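PDB 3UOR: ABC transporter sugar binding protein from Xanthomonas axonopodis pv. citri, which probably binds maltose or related maltodextrins in the periplasm and delivers them to a membrane-bound ABC importer. Local coordinates for residues Gly90-Pro95 and Lys369-Val374; Leu208-Asp213 and Asn217-Gly222; Arg385-Arg390 and Gln403-Arg408. All coordinates share one frame; numbering follows the deposited sequence.

Contact 1: residues Gly90-Pro95 and Lys369-Val374; sequences GNTWLP and KATPKV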
ATOM      1  N   GLY A  90      -5.610   6.592  -6.243  1.00 33.80           N
ATOM      2  CA  GLY A  90      -5.142   5.901  -5.049  1.00 30.56           C
ATOM      3  C   GLY A  90      -6.315   5.132  -4.478  1.00 38.65           C
ATOM      4  O   GLY A  90      -7.442   5.644  -4.402  1.00 39.23           O
ATOM      5  N   ASN A  91      -6.097   3.891  -4.086  1.00 36.03           N
ATOM      6  CA  ASN A  91      -7.272   3.091  -3.781  1.00 42.11           C
ATOM      7  C   ASN A  91      -8.006   3.438  -2.476  1.00 38.26           C
ATOM      8  O   ASN A  91      -9.078   2.911  -2.226  1.00 41.24           O
ATOM      9  CB  ASN A  91      -7.019   1.590  -3.982  1.00 46.68           C
ATOM     10  CG  ASN A  91      -5.927   1.081  -3.122  1.00 54.04           C
ATOM     11  OD1 ASN A  91      -5.577   1.725  -2.139  1.00 63.26           O
ATOM     12  ND2 ASN A  91      -5.361  -0.082  -3.476  1.00 43.54           N
ATOM     13  N   THR A  92      -7.458   4.335  -1.657  1.00 39.36           N
ATOM     14  CA  THR A  92      -8.196   4.789  -0.478  1.00 46.69           C
ATOM     15  C   THR A  92      -9.083   5.987  -0.836  1.00 45.11           C
ATOM     16  O   THR A  92      -9.931   6.402  -0.050  1.00 46.05           O
ATOM     17  CB  THR A  92      -7.280   5.129   0.736  1.00 50.47           C
ATOM     18  OG1 THR A  92      -6.295   6.073   0.343  1.00 48.23           O
ATOM     19  CG2 THR A  92      -6.582   3.888   1.257  1.00 55.91           C
ATOM     20  N   TRP A  93      -8.888   6.521  -2.037  1.00 39.33           N
ATOM     21  CA  TRP A  93      -9.728   7.588  -2.564  1.00 36.75           C
ATOM     22  C   TRP A  93     -11.035   7.077  -3.165  1.00 40.80           C
ATOM     23  O   TRP A  93     -11.971   7.841  -3.327  1.00 44.55           O
ATOM     24  CB  TRP A  93      -8.981   8.383  -3.635  1.00 39.10           C
ATOM     25  CG  TRP A  93      -7.825   9.145  -3.111  1.00 47.03           C
ATOM     26  CD1 TRP A  93      -7.332   9.110  -1.841  1.00 53.78           C
ATOM     27  CD2 TRP A  93      -7.004  10.067  -3.836  1.00 50.36           C
ATOM     28  NE1 TRP A  93      -6.253   9.950  -1.731  1.00 52.62           N
ATOM     29  CE2 TRP A  93      -6.034  10.551  -2.942  1.00 54.72           C
ATOM     30  CE3 TRP A  93      -6.998  10.529  -5.150  1.00 58.50           C
ATOM     31  CZ2 TRP A  93      -5.072  11.470  -3.320  1.00 58.30           C
ATOM     32  CZ3 TRP A  93      -6.045  11.437  -5.523  1.00 63.67           C
ATOM     33  CH2 TRP A  93      -5.095  11.904  -4.612  1.00 66.58           C
ATOM     34  N   LEU A  94     -11.099   5.798  -3.519  1.00 43.48           N
ATOM     35  CA  LEU A  94     -12.295   5.249  -4.179  1.00 34.84           C
ATOM     36  C   LEU A  94     -13.601   5.508  -3.427  1.00 43.53           C
ATOM     37  O   LEU A  94     -14.578   5.937  -4.038  1.00 47.72           O
ATOM     38  CB  LEU A  94     -12.149   3.745  -4.407  1.00 42.07           C
ATOM     39  CG  LEU A  94     -12.005   3.230  -5.828  1.00 49.41           C
ATOM     40  CD1 LEU A  94     -10.908   3.977  -6.548  1.00 45.47           C
ATOM     41  CD2 LEU A  94     -11.705   1.751  -5.786  1.00 56.67           C
ATOM     42  N   PRO A  95     -13.637   5.221  -2.108  1.00 35.61           N
ATOM     43  CA  PRO A  95     -14.913   5.352  -1.397  1.00 40.39           C
ATOM     44  C   PRO A  95     -15.473   6.758  -1.522  1.00 43.86           C
ATOM     45  O   PRO A  95     -16.674   6.928  -1.674  1.00 56.17           O
ATOM     46  CB  PRO A  95     -14.533   5.052   0.050  1.00 43.47           C
ATOM     47  CG  PRO A  95     -13.398   4.118  -0.064  1.00 37.28           C
ATOM     48  CD  PRO A  95     -12.599   4.643  -1.235  1.00 36.94           C
ATOM     49  N   LYS A 369      -4.786  -7.084   2.959  1.00 26.91           N
ATOM     50  CA  LYS A 369      -6.180  -6.827   3.347  1.00 28.55           C
ATOM     51  C   LYS A 369      -6.490  -5.368   3.112  1.00 36.74           C
ATOM     52  O   LYS A 369      -5.654  -4.517   3.427  1.00 36.19           O
ATOM     53  CB  LYS A 369      -6.408  -7.062   4.858  1.00 28.01           C
ATOM     54  CG  LYS A 369      -6.536  -8.495   5.351  1.00 49.64           C
ATOM     55  CD  LYS A 369      -6.863  -8.508   6.874  1.00 69.03           C
ATOM     56  CE  LYS A 369      -6.679  -9.907   7.505  1.00 75.48           C
ATOM     57  NZ  LYS A 369      -6.780  -9.962   9.019  1.00 62.88           N
ATOM     58  N   ALA A 370      -7.706  -5.080   2.637  1.00 36.23           N
ATOM     59  CA  ALA A 370      -8.162  -3.705   2.465  1.00 38.11           C
ATOM     60  C   ALA A 370      -8.434  -3.045   3.825  1.00 37.94           C
ATOM     61  O   ALA A 370      -8.882  -3.702   4.766  1.00 33.98           O
ATOM     62  CB  ALA A 370      -9.415  -3.669   1.603  1.00 36.90           C
ATOM     63  N   THR A 371      -8.149  -1.751   3.925  1.00 39.22           N
ATOM     64  CA  THR A 371      -8.492  -0.964   5.125  1.00 34.17           C
ATOM     65  C   THR A 371      -9.975  -0.622   5.050  1.00 28.05           C
ATOM     66  O   THR A 371     -10.558  -0.674   3.957  1.00 31.61           O
ATOM     67  CB  THR A 371      -7.670   0.331   5.167  1.00 29.79           C
ATOM     68  OG1 THR A 371      -7.490   0.823   3.825  1.00 28.16           O
ATOM     69  CG2 THR A 371      -6.309   0.072   5.757  1.00 25.96           C
ATOM     70  N   PRO A 372     -10.603  -0.266   6.194  1.00 29.72           N
ATOM     71  CA  PRO A 372     -12.042   0.024   6.170  1.00 29.33           C
ATOM     72  C   PRO A 372     -12.368   1.065   5.107  1.00 38.67           C
ATOM     73  O   PRO A 372     -11.621   2.006   4.968  1.00 39.67           O
ATOM     74  CB  PRO A 372     -12.313   0.546   7.585  1.00 31.02           C
ATOM     75  CG  PRO A 372     -11.305  -0.191   8.414  1.00 28.13           C
ATOM     76  CD  PRO A 372     -10.065  -0.211   7.567  1.00 26.36           C
ATOM     77  N   LYS A 373     -13.436   0.871   4.339  1.00 44.27           N
ATOM     78  CA  LYS A 373     -13.686   1.722   3.179  1.00 47.91           C
ATOM     79  C   LYS A 373     -14.530   2.947   3.507  1.00 53.19           C
ATOM     80  O   LYS A 373     -15.619   3.121   2.964  1.00 63.85           O
ATOM     81  CB  LYS A 373     -14.341   0.937   2.041  1.00 42.88           C
ATOM     82  CG  LYS A 373     -13.413  -0.008   1.307  1.00 52.85           C
ATOM     83  CD  LYS A 373     -13.799  -1.426   1.653  1.00 61.47           C
ATOM     84  CE  LYS A 373     -13.365  -2.405   0.592  1.00 43.48           C
ATOM     85  NZ  LYS A 373     -14.530  -3.275   0.286  1.00 43.25           N
ATOM     86  N   VAL A 374     -14.010   3.792   4.389  1.00 40.21           N
ATOM     87  CA  VAL A 374     -14.654   5.062   4.697  1.00 34.30           C
ATOM     88  C   VAL A 374     -13.841   6.224   4.166  1.00 34.87           C
ATOM     89  O   VAL A 374     -12.610   6.232   4.166  1.00 36.50           O
ATOM     90  CB  VAL A 374     -14.874   5.235   6.196  1.00 35.36           C
ATOM     91  CG1 VAL A 374     -15.776   4.122   6.710  1.00 36.68           C
ATOM     92  CG2 VAL A 374     -13.530   5.234   6.946  1.00 30.73           C
TER
HETATM   93  O   HOH W   1     -10.827   5.151   2.269  1.00 45.58           O

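Contact 2: residues Leu208-Asp213 and Asn217-Gly222; sequences LLRDHD and NFRGAG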
ATOM      1  N   LEU A 208     -10.533  -2.484  12.482  1.00 31.06           N
ATOM      2  CA  LEU A 208     -10.118  -1.245  13.143  1.00 31.86           C
ATOM      3  C   LEU A 208     -11.264  -0.258  13.401  1.00 34.40           C
ATOM      4  O   LEU A 208     -11.110   0.678  14.187  1.00 34.55           O
ATOM      5  CB  LEU A 208      -9.004  -0.572  12.347  1.00 26.86           C
ATOM      6  CG  LEU A 208      -7.650  -1.256  12.518  1.00 30.30           C
ATOM      7  CD1 LEU A 208      -6.606  -0.632  11.623  1.00 31.41           C
ATOM      8  CD2 LEU A 208      -7.205  -1.187  13.980  1.00 30.70           C
ATOM      9  N   LEU A 209     -12.405  -0.447  12.738  1.00 36.22           N
ATOM     10  CA  LEU A 209     -13.613   0.337  13.049  1.00 29.05           C
ATOM     11  C   LEU A 209     -14.714  -0.639  13.425  1.00 38.69           C
ATOM     12  O   LEU A 209     -14.588  -1.839  13.183  1.00 41.16           O
ATOM     13  CB  LEU A 209     -14.063   1.160  11.836  1.00 27.27           C
ATOM     14  CG  LEU A 209     -13.044   2.152  11.276  1.00 26.72           C
ATOM     15  CD1 LEU A 209     -13.668   2.909  10.101  1.00 19.81           C
ATOM     16  CD2 LEU A 209     -12.613   3.125  12.388  1.00 22.06           C
ATOM     17  N   ARG A 210     -15.794  -0.145  14.007  1.00 35.50           N
ATOM     18  CA  ARG A 210     -16.874  -1.037  14.408  1.00 35.16           C
ATOM     19  C   ARG A 210     -18.221  -0.392  14.177  1.00 39.94           C
ATOM     20  O   ARG A 210     -18.313   0.813  13.925  1.00 36.00           O
ATOM     21  CB  ARG A 210     -16.754  -1.411  15.884  1.00 34.12           C
ATOM     22  CG  ARG A 210     -16.818  -0.184  16.815  1.00 38.83           C
ATOM     23  CD  ARG A 210     -16.538  -0.549  18.265  1.00 37.73           C
ATOM     24  NE  ARG A 210     -16.502   0.647  19.091  1.00 39.46           N
ATOM     25  CZ  ARG A 210     -17.584   1.249  19.567  1.00 42.61           C
ATOM     26  NH1 ARG A 210     -18.783   0.748  19.296  1.00 41.70           N
ATOM     27  NH2 ARG A 210     -17.468   2.355  20.303  1.00 40.12           N
ATOM     28  N   ASP A 211     -19.261  -1.216  14.270  1.00 37.95           N
ATOM     29  CA  ASP A 211     -20.645  -0.766  14.220  1.00 42.29           C
ATOM     30  C   ASP A 211     -20.925   0.069  12.973  1.00 44.86           C
ATOM     31  O   ASP A 211     -21.152   1.279  13.049  1.00 43.48           O
ATOM     32  CB  ASP A 211     -21.014  -0.010  15.501  1.00 45.80           C
ATOM     33  CG  ASP A 211     -22.486   0.363  15.550  1.00 66.87           C
ATOM     34  OD1 ASP A 211     -22.832   1.373  16.201  1.00 75.32           O
ATOM     35  OD2 ASP A 211     -23.303  -0.351  14.929  1.00 75.03           O
ATOM     36  N   HIS A 212     -20.904  -0.602  11.830  1.00 45.67           N
ATOM     37  CA  HIS A 212     -21.157   0.014  10.536  1.00 47.69           C
ATOM     38  C   HIS A 212     -20.083   1.033  10.220  1.00 46.17           C
ATOM     39  O   HIS A 212     -20.314   1.991   9.472  1.00 38.33           O
ATOM     40  CB  HIS A 212     -22.548   0.644  10.480  1.00 46.27           C
ATOM     41  CG  HIS A 212     -23.656  -0.350  10.591  1.00 53.29           C
ATOM     42  ND1 HIS A 212     -24.353  -0.559  11.761  1.00 56.10           N
ATOM     43  CD2 HIS A 212     -24.171  -1.215   9.685  1.00 55.33           C
ATOM     44  CE1 HIS A 212     -25.265  -1.496  11.565  1.00 59.03           C
ATOM     45  NE2 HIS A 212     -25.177  -1.907  10.313  1.00 59.02           N
ATOM     46  N   ASP A 213     -18.899   0.781  10.769  1.00 39.42           N
ATOM     47  CA  ASP A 213     -17.750   1.653  10.577  1.00 37.81           C
ATOM     48  C   ASP A 213     -18.073   3.074  11.024  1.00 36.62           C
ATOM     49  O   ASP A 213     -17.528   4.030  10.498  1.00 41.26           O
ATOM     50  CB  ASP A 213     -17.286   1.625   9.129  1.00 33.12           C
ATOM     51  CG  ASP A 213     -16.608   0.310   8.764  1.00 41.53           C
ATOM     52  OD1 ASP A 213     -16.354  -0.522   9.665  1.00 34.94           O
ATOM     53  OD2 ASP A 213     -16.316   0.112   7.573  1.00 46.48           O
ATOM     54  N   ASN A 217     -12.459   1.416  16.605  1.00 27.37           N
ATOM     55  CA  ASN A 217     -12.355   0.194  17.375  1.00 32.35           C
ATOM     56  C   ASN A 217     -10.920  -0.014  17.777  1.00 37.97           C
ATOM     57  O   ASN A 217     -10.460  -1.154  17.854  1.00 36.83           O
ATOM     58  CB  ASN A 217     -12.829  -1.023  16.570  1.00 32.50           C
ATOM     59  CG  ASN A 217     -12.976  -2.266  17.435  1.00 38.79           C
ATOM     60  OD1 ASN A 217     -13.425  -2.188  18.568  1.00 46.43           O
ATOM     61  ND2 ASN A 217     -12.602  -3.418  16.897  1.00 34.91           N
ATOM     62  N   PHE A 218     -10.211   1.081  18.039  1.00 33.42           N
ATOM     63  CA  PHE A 218      -8.812   0.991  18.433  1.00 32.01           C
ATOM     64  C   PHE A 218      -8.646   0.488  19.863  1.00 35.79           C
ATOM     65  O   PHE A 218      -7.578  -0.007  20.244  1.00 33.05           O
ATOM     66  CB  PHE A 218      -8.080   2.307  18.160  1.00 29.63           C
ATOM     67  CG  PHE A 218      -7.985   2.634  16.688  1.00 31.03           C
ATOM     68  CD1 PHE A 218      -6.879   2.249  15.947  1.00 33.77           C
ATOM     69  CD2 PHE A 218      -9.023   3.281  16.042  1.00 28.97           C
ATOM     70  CE1 PHE A 218      -6.790   2.525  14.584  1.00 32.89           C
ATOM     71  CE2 PHE A 218      -8.948   3.565  14.689  1.00 26.75           C
ATOM     72  CZ  PHE A 218      -7.829   3.182  13.954  1.00 34.13           C
ATOM     73  N   ARG A 219      -9.721   0.569  20.642  1.00 32.95           N
ATOM     74  CA  ARG A 219      -9.743  -0.057  21.961  1.00 34.19           C
ATOM     75  C   ARG A 219      -9.918  -1.580  21.900  1.00 41.71           C
ATOM     76  O   ARG A 219      -9.856  -2.273  22.928  1.00 45.31           O
ATOM     77  CB  ARG A 219     -10.856   0.551  22.814  1.00 32.65           C
ATOM     78  CG  ARG A 219     -10.466   1.888  23.466  1.00 36.58           C
ATOM     79  CD  ARG A 219     -11.661   2.509  24.146  1.00 38.24           C
ATOM     80  NE  ARG A 219     -12.681   2.884  23.176  1.00 40.65           N
ATOM     81  CZ  ARG A 219     -13.855   3.400  23.504  1.00 44.12           C
ATOM     82  NH1 ARG A 219     -14.157   3.589  24.784  1.00 45.78           N
ATOM     83  NH2 ARG A 219     -14.724   3.715  22.554  1.00 38.14           N
ATOM     84  N   GLY A 220     -10.171  -2.099  20.704  1.00 38.34           N
ATOM     85  CA  GLY A 220     -10.346  -3.540  20.527  1.00 39.73           C
ATOM     86  C   GLY A 220      -9.066  -4.315  20.781  1.00 39.25           C
ATOM     87  O   GLY A 220      -7.972  -3.733  20.780  1.00 39.03           O
ATOM     88  N   ALA A 221      -9.197  -5.626  20.997  1.00 38.06           N
ATOM     89  CA  ALA A 221      -8.036  -6.485  21.267  1.00 33.42           C
ATOM     90  C   ALA A 221      -6.960  -6.426  20.185  1.00 40.10           C
ATOM     91  O   ALA A 221      -5.767  -6.420  20.479  1.00 41.85           O
ATOM     92  CB  ALA A 221      -8.475  -7.946  21.505  1.00 31.42           C
ATOM     93  N   GLY A 222      -7.381  -6.385  18.928  1.00 42.01           N
ATOM     94  CA  GLY A 222      -6.432  -6.452  17.835  1.00 30.13           C
ATOM     95  C   GLY A 222      -5.514  -5.251  17.820  1.00 33.97           C
ATOM     96  O   GLY A 222      -4.279  -5.392  17.789  1.00 31.97           O
TER
HETATM   97  O   HOH W   2     -15.111   3.910  19.764  1.00 37.52           O

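Contact 3: residues Arg385-Arg390 and Gln403-Arg408; sequences RLVTER and QELDQR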
ATOM      1  N   ARG A 385      -1.272   7.541  13.948  1.00 30.88           N
ATOM      2  CA  ARG A 385       0.165   7.679  13.954  1.00 35.63           C
ATOM      3  C   ARG A 385       0.620   8.736  14.983  1.00 38.11           C
ATOM      4  O   ARG A 385       1.681   8.601  15.605  1.00 28.66           O
ATOM      5  CB  ARG A 385       0.621   8.081  12.564  1.00 40.89           C
ATOM      6  CG  ARG A 385       2.080   8.316  12.485  1.00 53.38           C
ATOM      7  CD  ARG A 385       2.414   9.086  11.249  1.00 63.75           C
ATOM      8  NE  ARG A 385       2.044  10.497  11.313  1.00 71.16           N
ATOM      9  CZ  ARG A 385       2.522  11.354  12.206  1.00 77.19           C
ATOM     10  NH1 ARG A 385       3.357  10.942  13.167  1.00 72.02           N
ATOM     11  NH2 ARG A 385       2.143  12.622  12.152  1.00 83.55           N
ATOM     12  N   LEU A 386      -0.178   9.785  15.164  1.00 30.10           N
ATOM     13  CA  LEU A 386       0.182  10.827  16.127  1.00 33.25           C
ATOM     14  C   LEU A 386       0.186  10.246  17.522  1.00 32.73           C
ATOM     15  O   LEU A 386       1.047  10.551  18.334  1.00 42.00           O
ATOM     16  CB  LEU A 386      -0.801  12.000  16.087  1.00 36.78           C
ATOM     17  CG  LEU A 386      -0.694  12.911  14.866  1.00 56.90           C
ATOM     18  CD1 LEU A 386      -1.714  14.047  14.947  1.00 54.45           C
ATOM     19  CD2 LEU A 386       0.717  13.461  14.750  1.00 63.62           C
ATOM     20  N   VAL A 387      -0.800   9.413  17.798  1.00 34.54           N
ATOM     21  CA  VAL A 387      -0.932   8.795  19.107  1.00 35.49           C
ATOM     22  C   VAL A 387       0.182   7.797  19.337  1.00 38.63           C
ATOM     23  O   VAL A 387       0.754   7.744  20.417  1.00 41.59           O
ATOM     24  CB  VAL A 387      -2.278   8.097  19.254  1.00 34.52           C
ATOM     25  CG1 VAL A 387      -2.224   7.108  20.365  1.00 41.05           C
ATOM     26  CG2 VAL A 387      -3.359   9.128  19.521  1.00 30.92           C
ATOM     27  N   THR A 388       0.522   7.012  18.320  1.00 27.80           N
ATOM     28  CA  THR A 388       1.529   5.974  18.538  1.00 34.51           C
ATOM     29  C   THR A 388       2.920   6.577  18.750  1.00 33.48           C
ATOM     30  O   THR A 388       3.710   6.065  19.534  1.00 37.83           O
ATOM     31  CB  THR A 388       1.560   4.927  17.396  1.00 34.51           C
ATOM     32  OG1 THR A 388       1.889   5.581  16.163  1.00 35.01           O
ATOM     33  CG2 THR A 388       0.204   4.270  17.259  1.00 31.05           C
ATOM     34  N   GLU A 389       3.223   7.665  18.055  1.00 30.62           N
ATOM     35  CA  GLU A 389       4.506   8.313  18.262  1.00 38.96           C
ATOM     36  C   GLU A 389       4.587   8.849  19.696  1.00 43.42           C
ATOM     37  O   GLU A 389       5.660   8.891  20.298  1.00 38.52           O
ATOM     38  CB  GLU A 389       4.703   9.430  17.260  1.00 41.86           C
ATOM     39  CG  GLU A 389       6.007  10.171  17.409  1.00 43.50           C
ATOM     40  CD  GLU A 389       6.156  11.253  16.364  1.00 60.45           C
ATOM     41  OE1 GLU A 389       5.116  11.754  15.876  1.00 76.91           O
ATOM     42  OE2 GLU A 389       7.299  11.607  16.031  1.00 59.22           O
ATOM     43  N   ARG A 390       3.447   9.228  20.255  1.00 38.11           N
ATOM     44  CA  ARG A 390       3.421   9.720  21.630  1.00 37.99           C
ATOM     45  C   ARG A 390       3.653   8.569  22.600  1.00 41.23           C
ATOM     46  O   ARG A 390       4.343   8.719  23.606  1.00 38.61           O
ATOM     47  CB  ARG A 390       2.086  10.384  21.938  1.00 38.41           C
ATOM     48  CG  ARG A 390       2.186  11.554  22.884  1.00 59.65           C
ATOM     49  CD  ARG A 390       1.135  12.585  22.511  1.00 67.80           C
ATOM     50  NE  ARG A 390      -0.192  11.982  22.538  1.00 69.57           N
ATOM     51  CZ  ARG A 390      -1.171  12.264  21.686  1.00 61.94           C
ATOM     52  NH1 ARG A 390      -0.982  13.155  20.716  1.00 56.88           N
ATOM     53  NH2 ARG A 390      -2.342  11.652  21.808  1.00 57.86           N
ATOM     54  N   GLN A 403      -7.839   4.774  24.125  1.00 36.80           N
ATOM     55  CA  GLN A 403      -9.032   5.489  24.560  1.00 43.12           C
ATOM     56  C   GLN A 403      -9.114   6.828  23.830  1.00 36.02           C
ATOM     57  O   GLN A 403     -10.166   7.238  23.310  1.00 34.66           O
ATOM     58  CB  GLN A 403      -8.949   5.732  26.076  1.00 39.91           C
ATOM     59  CG  GLN A 403     -10.128   6.497  26.651  1.00 71.35           C
ATOM     60  CD  GLN A 403     -11.031   5.612  27.498  1.00 95.06           C
ATOM     61  OE1 GLN A 403     -10.615   4.544  27.959  1.00100.31           O
ATOM     62  NE2 GLN A 403     -12.271   6.051  27.706  1.00100.42           N
ATOM     63  N   GLU A 404      -7.982   7.513  23.812  1.00 31.36           N
ATOM     64  CA  GLU A 404      -7.891   8.825  23.201  1.00 35.42           C
ATOM     65  C   GLU A 404      -8.058   8.701  21.688  1.00 37.77           C
ATOM     66  O   GLU A 404      -8.754   9.502  21.076  1.00 36.13           O
ATOM     67  CB  GLU A 404      -6.535   9.449  23.534  1.00 31.26           C
ATOM     68  CG  GLU A 404      -6.290  10.764  22.842  1.00 48.64           C
ATOM     69  CD  GLU A 404      -5.024  11.483  23.309  1.00 59.81           C
ATOM     70  OE1 GLU A 404      -4.374  11.057  24.296  1.00 48.75           O
ATOM     71  OE2 GLU A 404      -4.688  12.497  22.668  1.00 71.72           O
ATOM     72  N   LEU A 405      -7.423   7.690  21.089  1.00 29.87           N
ATOM     73  CA  LEU A 405      -7.540   7.484  19.637  1.00 34.39           C
ATOM     74  C   LEU A 405      -8.994   7.271  19.246  1.00 31.11           C
ATOM     75  O   LEU A 405      -9.495   7.953  18.354  1.00 34.53           O
ATOM     76  CB  LEU A 405      -6.668   6.319  19.166  1.00 25.90           C
ATOM     77  CG  LEU A 405      -6.615   6.008  17.671  1.00 31.68           C
ATOM     78  CD1 LEU A 405      -6.300   7.251  16.828  1.00 26.45           C
ATOM     79  CD2 LEU A 405      -5.564   4.940  17.442  1.00 27.90           C
ATOM     80  N   ASP A 406      -9.680   6.350  19.922  1.00 30.63           N
ATOM     81  CA  ASP A 406     -11.123   6.181  19.708  1.00 30.38           C
ATOM     82  C   ASP A 406     -11.939   7.481  19.846  1.00 38.22           C
ATOM     83  O   ASP A 406     -12.865   7.724  19.051  1.00 28.92           O
ATOM     84  CB  ASP A 406     -11.708   5.066  20.594  1.00 28.47           C
ATOM     85  CG  ASP A 406     -11.610   3.685  19.928  1.00 34.49           C
ATOM     86  OD1 ASP A 406     -11.273   3.626  18.719  1.00 32.84           O
ATOM     87  OD2 ASP A 406     -11.887   2.668  20.599  1.00 40.36           O
ATOM     88  N   GLN A 407     -11.611   8.310  20.840  1.00 32.66           N
ATOM     89  CA  GLN A 407     -12.285   9.595  20.981  1.00 31.09           C
ATOM     90  C   GLN A 407     -12.074  10.433  19.736  1.00 30.57           C
ATOM     91  O   GLN A 407     -13.021  10.978  19.205  1.00 35.00           O
ATOM     92  CB  GLN A 407     -11.797  10.391  22.201  1.00 31.48           C
ATOM     93  CG  GLN A 407     -12.226   9.844  23.543  1.00 52.29           C
ATOM     94  CD  GLN A 407     -11.766  10.736  24.696  1.00 67.44           C
ATOM     95  OE1 GLN A 407     -11.159  10.265  25.668  1.00 67.39           O
ATOM     96  NE2 GLN A 407     -12.042  12.041  24.582  1.00 68.99           N
ATOM     97  N   ARG A 408     -10.831  10.557  19.279  1.00 28.55           N
ATOM     98  CA  ARG A 408     -10.561  11.336  18.069  1.00 29.80           C
ATOM     99  C   ARG A 408     -11.290  10.723  16.870  1.00 31.64           C
ATOM    100  O   ARG A 408     -11.891  11.432  16.066  1.00 34.18           O
ATOM    101  CB  ARG A 408      -9.054  11.419  17.789  1.00 31.01           C
ATOM    102  CG  ARG A 408      -8.239  12.165  18.881  1.00 43.58           C
ATOM    103  CD  ARG A 408      -8.785  13.588  19.148  1.00 55.17           C
ATOM    104  NE  ARG A 408      -8.879  13.842  20.587  1.00 71.62           N
ATOM    105  CZ  ARG A 408     -10.014  14.048  21.246  1.00 72.53           C
ATOM    106  NH1 ARG A 408     -11.158  14.072  20.597  1.00 72.26           N
ATOM    107  NH2 ARG A 408     -10.003  14.243  22.555  1.00 85.39           N
TER

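Contact 1: residues Gly90-Pro95 and Lys369-Val374
One water sits between Thr92 and Val374, 2.8 Å from Thr92 O and 2.8 Å from Val374 O, and can donate to both carbonyls. More acceptors surround it than it has protons, so the two bonds need not exist at once. The segments belong to the mixed β-sheet α/β core of a periplasmic binding protein and to its C-terminal part: Gly90 ends strand 86-90, Pro95 lies in the first turn of helix 94-99, and Lys369-Val374 is an irregular run leading into helix 377-394. The bend after the strand is held by Trp93 N, 2.9 Å from Gly90 O.

Direct contact is thin and is van der Waals packing, partly against oxygens. The Pro95 ring makes the larger part of it: its CB lies 3.7 Å from Lys373 O, and its CG meets the Lys373 CB at 3.9 Å, so the ring rests against the main chain and the root of the lysine. The rest of Lys373 leads away, its chain bent at chi2 (109°), and NZ bonds to Leu130 O, with a long, weak ion pair to Asp127. Nearby, Thr92 CG2 faces Thr371 OG1 at 4.1 Å, a methyl against a hydroxyl. The Thr371 hydroxyl is placed between its own N and carbonyl carbon (chi1 36°), and its CB points toward the 90-95 segment.

Neighbouring groups hold both segments. Asn91 ND2 bonds to Ala300 O, Trp93 meets His71 edge-to-face, and Thr371 and Pro372 pack on Trp377 of helix 377-394. Beside Pro95, Lys373 is the centre of an inverse gamma turn; its closing bond, from Val374 N to Pro372 O, is weak at 3.0 Å.

Contact 2: residues Leu208-Asp213 and Asn217-Gly222
Among the backbone bonds, Asn217 N donates to Leu208 O at 2.9 Å. The bond is bent, with an N-H...O angle of 144°, and the donor stands 40° above the carbonyl plane. A second bond folds the later segment on itself: Gly220 N reaches Asn217 O at 3.0 Å, closing a type I turn over Asn217-Gly220, and Gly220 is then the N-cap of helix 221-235.

The apolar contacts gather at Phe218. Its ring lies with one face over Leu208 O, 3.6 Å from CE2, while Leu208 CD2 packs on CE1 at 3.8 Å. Leu209 CD2 touches CE2 from an oblique direction at 4.3 Å. Leu405 and Val409 of helix 398-412 and Phe223, edge-to-face, also pack on the ring.

Polar side chains occupy the other flank. The backbone sets Asn217 CB against the Leu208 carbonyl; from there CG, anti to its own N (chi1 -169°), carries the amide beside the Arg210 chain, with OD1 3.5 Å from Arg210 CD. The two side chains cross at about a right angle, and Asn217 ND2 is taken up by Arg207 O. Beyond it, the NH2 atoms of Arg210 and Arg219 come within 3.8 Å of each other; a water accepting from both lies between them, and Arg219 NE is paired with Asp406, which probably offsets the like charges.

Strands 209-210 and 215-216 pair antiparallel as a small β-hairpin, with Asp211, His212 and Asp213 turning through positive phi at its tip. Just beyond the strands the Asn217-Leu208 bond continues the ladder, and a β turn from Asn217 carries the hairpin into a capped helix.

Contact 3: residues Arg385-Arg390 and Gln403-Arg408
The Arg390 guanidinium and the Glu404 carboxylate have nearly parallel planes, 16° apart, and NH2 of the arginine meets OE2 of the glutamate at 2.6 Å as a salt bridge. OE2 approaches obliquely. One face of the guanidinium lies over the arginine's own helix, above Leu386 O and Val387 CA and offset to the rim. Gln396 knits the pair from the short link between the helices: its OE1 accepts from Arg390 NE and its NE2 donates to Glu404 OE1.

The two side chains come from opposite directions. Glu404 reaches across as an extended chain, with CG anti to its backbone N (chi1 175°), whereas Arg390 is bent at chi2 and chi3 and folds back on its helix. Both residues also touch a crystal neighbour.

Helices 377-394 and 398-412 run in roughly opposite directions, well inclined to each other, and make an α-helical hairpin near the C terminus. Its inner face carries Val387 and Leu405, the closest backbone pair at 6.8 Å between CA atoms, with Val387 CG2 packing on Leu405 CB at 4.4 Å. Leu405 also leans on Phe218 and Phe223. On the side of helix 377-394 turned from 403-408, Arg385 NH1 meets Glu389 OE1 at 3.3 Å, edge-on and in plane, a salt bridge with a weak hydrogen bond one turn along; Glu389 OE2 in turn pairs with Arg393.

From the N terminus, the chain first passes 90-95, whose partner 369-374 comes only some 270 residues later; contact 1 thus closes a very long loop between the end of a core strand and the run into the C-terminal helices. Contact 2, a short hairpin closed locally, is nested inside that loop. Contact 3 follows in series, joining two consecutive helices. Contacts 1 and 2 touch through Pro372 CB and Leu209 CD1, 3.7 Å apart. Contacts 2 and 3 meet through a probable hydrogen bond of Phe218 N with Asp406 OD1 at 2.8 Å. The hairpin thereby lies between the 369-374 run and helix 398-412.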